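Local coordinates for protein phosphoribosylaminoimidazole carboxylase (Bombyx mori, PDB 4JA0) that probably catalyses two successive steps of purine biosynthesis, carboxylating aminoimidazole ribonucleotide and then joining the product to aspartate to give SAICAR, at residues H266-V271 / D295-V300; Y346-C351 / L372-V377. All coordinates share one frame; numbering follows the deposited sequence.

Contact 1: residues H266-V271 / D295-V300; sequences HHKVVV and DVDLRV
The first beta-alpha-beta unit of the AIR carboxylase part brings V269 and V271 alongside V296 and L298 in neighbouring parallel strands, with helix 279-291 as the crossover between them. The pairing follows the classic parallel pattern, in which one residue bonds to two that flank its opposite number. V269 N donates to D295 O (2.8 Å) and V269 O accepts D297 N (2.9 Å), so V269 straddles V296. D297 in turn straddles V270, since D297 O takes V271 N at 2.8 Å, and R299 N closes the series on V271 O. All four bonds are nearly straight. Side chains then separate by face. On the face of V269, V271, V296 and L298 the contact is wholly apolar: V271 and L298 lie side by side, with V271 CB 3.8 Å from L298 CD2. Helices 279-291 and 380-391 cover this face. The other face, carrying K268, V270, D297 and R299, mixes aliphatic and charged groups, and V270 CG1 touches the stem of R299 at CG (3.8 Å). K268 starts with CG anti to its backbone N (chi1 180°), and the bend at chi2 brings CD to 3.5 Å from D295 O. Past a second bend, at chi3, the chain ends with NZ 3.7 Å from D297 OD2, a long salt bridge. With an alanine at K268, D297 would probably lose this cationic mate and D295 O its aliphatic cover. The carboxylate of D297 has a stronger partner in Y317 OH, which R299 NH1 also reaches, while R299 NH2 pairs with D417 of the second subunit. The chemistry implies a division of labour: backbone bonds fix the strands, and the long ion pair is a lesser, probably solvent-weakened supplement to them.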
loop_
_atom_site.group_PDB
_atom_site.type_symbol
_atom_site.label_atom_id
_atom_site.label_comp_id
_atom_site.label_asym_id
_atom_site.label_seq_id
_atom_site.Cartn_x
_atom_site.Cartn_y
_atom_site.Cartn_z
ATOM N N HIS A 266 21.935 -20.306 -33.713
ATOM C CA HIS A 266 22.717 -19.272 -33.050
ATOM C C HIS A 266 21.829 -18.277 -32.331
ATOM O O HIS A 266 20.895 -17.714 -32.911
ATOM C CB HIS A 266 23.612 -18.549 -34.050
ATOM C CG HIS A 266 24.547 -19.460 -34.781
ATOM N ND1 HIS A 266 25.611 -20.086 -34.168
ATOM C CD2 HIS A 266 24.565 -19.862 -36.074
ATOM C CE1 HIS A 266 26.251 -20.827 -35.056
ATOM N NE2 HIS A 266 25.635 -20.709 -36.220
ATOM N N HIS A 267 22.121 -18.071 -31.057
ATOM C CA HIS A 267 21.368 -17.120 -30.250
ATOM C C HIS A 267 22.193 -16.634 -29.093
ATOM O O HIS A 267 23.186 -17.245 -28.708
ATOM C CB HIS A 267 20.056 -17.729 -29.751
ATOM C CG HIS A 267 20.221 -19.084 -29.134
ATOM N ND1 HIS A 267 20.886 -19.291 -27.943
ATOM C CD2 HIS A 267 19.837 -20.309 -29.575
ATOM C CE1 HIS A 267 20.888 -20.584 -27.669
ATOM N NE2 HIS A 267 20.257 -21.223 -28.642
ATOM N N LYS A 268 21.807 -15.480 -28.586
ATOM C CA LYS A 268 22.467 -14.925 -27.428
ATOM C C LYS A 268 21.410 -14.305 -26.531
ATOM O O LYS A 268 20.510 -13.599 -27.003
ATOM C CB LYS A 268 23.524 -13.887 -27.850
ATOM C CG LYS A 268 24.262 -13.244 -26.693
ATOM C CD LYS A 268 25.290 -14.191 -26.090
ATOM C CE LYS A 268 26.418 -14.463 -27.085
ATOM N NZ LYS A 268 27.534 -15.271 -26.490
ATOM N N VAL A 269 21.526 -14.615 -25.245
ATOM C CA VAL A 269 20.780 -13.961 -24.184
ATOM C C VAL A 269 21.783 -13.055 -23.487
ATOM O O VAL A 269 22.839 -13.514 -23.027
ATOM C CB VAL A 269 20.191 -14.988 -23.178
ATOM C CG1 VAL A 269 19.741 -14.312 -21.922
ATOM C CG2 VAL A 269 19.052 -15.738 -23.799
ATOM N N VAL A 270 21.500 -11.760 -23.472
ATOM C CA VAL A 270 22.387 -10.815 -22.801
ATOM C C VAL A 270 21.697 -10.245 -21.564
ATOM O O VAL A 270 20.591 -9.700 -21.659
ATOM C CB VAL A 270 22.817 -9.669 -23.742
ATOM C CG1 VAL A 270 23.866 -8.814 -23.073
ATOM C CG2 VAL A 270 23.355 -10.235 -25.037
ATOM N N VAL A 271 22.341 -10.375 -20.407
ATOM C CA VAL A 271 21.818 -9.768 -19.195
ATOM C C VAL A 271 22.581 -8.488 -18.874
ATOM O O VAL A 271 23.768 -8.537 -18.579
ATOM C CB VAL A 271 21.925 -10.729 -18.007
ATOM C CG1 VAL A 271 21.191 -10.155 -16.815
ATOM C CG2 VAL A 271 21.329 -12.077 -18.366
ATOM N N ASP A 295 23.042 -19.538 -24.592
ATOM C CA ASP A 295 24.319 -18.847 -24.529
ATOM C C ASP A 295 24.088 -17.484 -23.916
ATOM O O ASP A 295 23.390 -16.631 -24.486
ATOM C CB ASP A 295 24.927 -18.671 -25.917
ATOM C CG ASP A 295 24.942 -19.941 -26.686
ATOM O OD1 ASP A 295 24.821 -21.006 -26.045
ATOM O OD2 ASP A 295 25.059 -19.874 -27.925
ATOM N N VAL A 296 24.709 -17.276 -22.767
ATOM C CA VAL A 296 24.424 -16.138 -21.938
ATOM C C VAL A 296 25.658 -15.291 -21.727
ATOM O O VAL A 296 26.700 -15.801 -21.320
ATOM C CB VAL A 296 23.928 -16.614 -20.577
ATOM C CG1 VAL A 296 23.422 -15.431 -19.728
ATOM C CG2 VAL A 296 22.872 -17.636 -20.785
ATOM N N ASP A 297 25.508 -13.985 -21.945
ATOM C CA ASP A 297 26.529 -13.008 -21.594
ATOM C C ASP A 297 26.024 -12.134 -20.460
ATOM O O ASP A 297 24.885 -11.654 -20.488
ATOM C CB ASP A 297 26.875 -12.108 -22.776
ATOM C CG ASP A 297 28.043 -12.609 -23.559
ATOM O OD1 ASP A 297 28.782 -13.465 -23.023
ATOM O OD2 ASP A 297 28.243 -12.106 -24.688
ATOM N N LEU A 298 26.878 -11.933 -19.463
ATOM C CA LEU A 298 26.587 -11.009 -18.378
ATOM C C LEU A 298 27.324 -9.696 -18.630
ATOM O O LEU A 298 28.545 -9.684 -18.778
ATOM C CB LEU A 298 27.031 -11.601 -17.042
ATOM C CG LEU A 298 26.342 -12.885 -16.581
ATOM C CD1 LEU A 298 26.814 -13.287 -15.186
ATOM C CD2 LEU A 298 24.828 -12.723 -16.611
ATOM N N ARG A 299 26.593 -8.590 -18.677
ATOM C CA ARG A 299 27.233 -7.304 -18.895
ATOM C C ARG A 299 26.839 -6.292 -17.823
ATOM O O ARG A 299 25.741 -6.334 -17.292
ATOM C CB ARG A 299 26.903 -6.761 -20.293
ATOM C CG ARG A 299 27.117 -7.744 -21.413
ATOM C CD ARG A 299 28.576 -8.100 -21.535
ATOM N NE ARG A 299 29.380 -6.898 -21.635
ATOM C CZ ARG A 299 29.732 -6.336 -22.790
ATOM N NH1 ARG A 299 29.344 -6.876 -23.940
ATOM N NH2 ARG A 299 30.458 -5.221 -22.789
ATOM N N VAL A 300 27.747 -5.382 -17.509
ATOM C CA VAL A 300 27.456 -4.343 -16.550
ATOM C C VAL A 300 27.414 -3.007 -17.286
ATOM O O VAL A 300 28.354 -2.662 -17.977
ATOM C CB VAL A 300 28.520 -4.307 -15.420
ATOM C CG1 VAL A 300 28.230 -3.178 -14.413
ATOM C CG2 VAL A 300 28.571 -5.641 -14.707
#

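Contact 2: residues Y346-C351 / L372-V377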
loop_
_atom_site.group_PDB
_atom_site.type_symbol
_atom_site.label_atom_id
_atom_site.label_comp_id
_atom_site.label_asym_id
_atom_site.label_seq_id
_atom_site.Cartn_x
_atom_site.Cartn_y
_atom_site.Cartn_z
ATOM N N TYR A 346 14.550 -5.994 -30.297
ATOM C CA TYR A 346 14.608 -7.315 -29.693
ATOM C C TYR A 346 13.888 -7.287 -28.337
ATOM O O TYR A 346 13.869 -6.258 -27.645
ATOM C CB TYR A 346 16.076 -7.767 -29.550
ATOM C CG TYR A 346 16.771 -7.831 -30.887
ATOM C CD1 TYR A 346 16.701 -8.980 -31.680
ATOM C CD2 TYR A 346 17.469 -6.728 -31.376
ATOM C CE1 TYR A 346 17.308 -9.026 -32.918
ATOM C CE2 TYR A 346 18.084 -6.766 -32.605
ATOM C CZ TYR A 346 17.999 -7.917 -33.371
ATOM O OH TYR A 346 18.611 -7.943 -34.593
ATOM N N PRO A 347 13.274 -8.414 -27.967
ATOM C CA PRO A 347 12.557 -8.537 -26.697
ATOM C C PRO A 347 13.431 -8.190 -25.499
ATOM O O PRO A 347 14.588 -8.620 -25.421
ATOM C CB PRO A 347 12.158 -10.015 -26.664
ATOM C CG PRO A 347 13.024 -10.687 -27.718
ATOM C CD PRO A 347 13.230 -9.658 -28.753
ATOM N N VAL A 348 12.874 -7.410 -24.575
ATOM C CA VAL A 348 13.584 -7.015 -23.368
ATOM C C VAL A 348 12.782 -7.459 -22.161
ATOM O O VAL A 348 11.615 -7.089 -22.014
ATOM C CB VAL A 348 13.769 -5.480 -23.297
ATOM C CG1 VAL A 348 14.290 -5.081 -21.926
ATOM C CG2 VAL A 348 14.687 -4.974 -24.403
ATOM N N ILE A 349 13.406 -8.249 -21.291
ATOM C CA ILE A 349 12.751 -8.714 -20.059
ATOM C C ILE A 349 13.405 -8.100 -18.834
ATOM O O ILE A 349 14.644 -8.120 -18.708
ATOM C CB ILE A 349 12.795 -10.263 -19.923
ATOM C CG1 ILE A 349 12.310 -10.931 -21.219
ATOM C CG2 ILE A 349 11.947 -10.732 -18.747
ATOM C CD1 ILE A 349 12.610 -12.402 -21.269
ATOM N N ASN A 350 12.566 -7.549 -17.952
ATOM C CA ASN A 350 13.003 -6.978 -16.677
ATOM C C ASN A 350 12.980 -7.963 -15.521
ATOM O O ASN A 350 11.910 -8.446 -15.132
ATOM C CB ASN A 350 12.102 -5.825 -16.289
ATOM C CG ASN A 350 12.210 -4.687 -17.220
ATOM O OD1 ASN A 350 13.309 -4.319 -17.623
ATOM N ND2 ASN A 350 11.071 -4.085 -17.557
ATOM N N CYS A 351 14.137 -8.182 -14.909
ATOM C CA CYS A 351 14.205 -9.023 -13.731
ATOM C C CYS A 351 14.902 -8.293 -12.591
ATOM O O CYS A 351 16.103 -8.417 -12.390
ATOM C CB CYS A 351 14.910 -10.353 -14.067
ATOM S SG CYS A 351 14.860 -11.576 -12.723
ATOM N N LEU A 372 6.332 1.023 -25.595
ATOM C CA LEU A 372 7.459 0.188 -25.189
ATOM C C LEU A 372 6.957 -1.204 -24.826
ATOM O O LEU A 372 5.970 -1.332 -24.116
ATOM C CB LEU A 372 8.192 0.787 -24.006
ATOM C CG LEU A 372 8.847 2.141 -24.210
ATOM C CD1 LEU A 372 9.919 2.274 -23.162
ATOM C CD2 LEU A 372 9.416 2.272 -25.600
ATOM N N GLY A 373 7.644 -2.231 -25.323
ATOM C CA GLY A 373 7.236 -3.609 -25.146
ATOM C C GLY A 373 8.008 -4.365 -24.082
ATOM O O GLY A 373 8.045 -5.592 -24.073
ATOM N N CYS A 374 8.672 -3.633 -23.210
ATOM C CA CYS A 374 9.334 -4.220 -22.068
ATOM C C CYS A 374 8.360 -5.108 -21.250
ATOM O O CYS A 374 7.221 -4.701 -20.968
ATOM C CB CYS A 374 9.895 -3.080 -21.210
ATOM S SG CYS A 374 11.305 -3.586 -20.266
ATOM N N ALA A 375 8.764 -6.341 -20.948
ATOM C CA ALA A 375 7.953 -7.254 -20.100
ATOM C C ALA A 375 8.667 -7.475 -18.766
ATOM O O ALA A 375 9.898 -7.397 -18.690
ATOM C CB ALA A 375 7.696 -8.608 -20.798
ATOM N N THR A 376 7.904 -7.793 -17.728
ATOM C CA THR A 376 8.450 -7.878 -16.381
ATOM C C THR A 376 8.199 -9.248 -15.730
ATOM O O THR A 376 7.115 -9.882 -15.858
ATOM C CB THR A 376 7.914 -6.736 -15.500
ATOM O OG1 THR A 376 8.278 -5.467 -16.079
ATOM C CG2 THR A 376 8.474 -6.820 -14.082
ATOM N N VAL A 377 9.246 -9.702 -15.052
ATOM C CA VAL A 377 9.306 -10.996 -14.393
ATOM C C VAL A 377 9.942 -10.712 -13.023
ATOM O O VAL A 377 10.633 -9.701 -12.866
ATOM C CB VAL A 377 10.162 -11.950 -15.260
ATOM C CG1 VAL A 377 11.260 -12.609 -14.449
ATOM C CG2 VAL A 377 9.318 -12.973 -15.982
#
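N350 and A375 meet through their backbones, N350 N donating to A375 O at 2.8 Å. A375 N returns a bond to V348 O (3.1 Å), and N350 O accepts V377 N (2.9 Å), so that A375 straddles I349, bonding to the residues on its two sides, and N350 straddles T376. Side chains sort to two faces around these bonds. With I349 CG1 beside the backbone N (chi1 -50°), the CG2 methyl lies anti to that N and meets V377 CB at 4.1 Å, the two side chains crossing obliquely. C351 SG lies 4.1 Å from V377 CG1. Nearer the start of the pairing, V348 CG1 packs against C374 SG at 3.7 Å. On the face of N350 and T376, the amide ND2 of N350 makes a weak bond to T376 OG1 (3.4 Å), though the placement of ND2 is less sure. Strands 348-350 and 375-376 are the last two of the five-stranded parallel sheet of order 2-1-3-4-5, a flavodoxin-like arrangement. One shell further out, helix 380-391 backs I349 through M386, and both C351 and V377 through A383. N334 holds N350 OD1 by a weak bond, and S365 touches both N350 and T376. The last strand of the chain is no free edge in the assembly: T376 forms backbone hydrogen bonds with the third subunit, whose M386 packs on A375.

In the fold
From the N terminus, the chain first reaches the parallel sheet of the AIR carboxylase part at strand 267-273. Contact 1 closes the loop that runs through helix 279-291 and returns as strand 296-300. The chain then passes helix 307-317, central strand 323-329 and helix 336-343 before contact 2 closes a second, separate loop, through short helix 358-361, at strand 375-376. The two follow in series, neither nested nor crossed, with centres about 15 Å apart. Strand 323-329 joins them by backbone bonds, to K268 and V270 of contact 1 and to I349 of contact 2, while helix 380-391 packs on residues of both. Together they form opposite ends of one sheet within the chain.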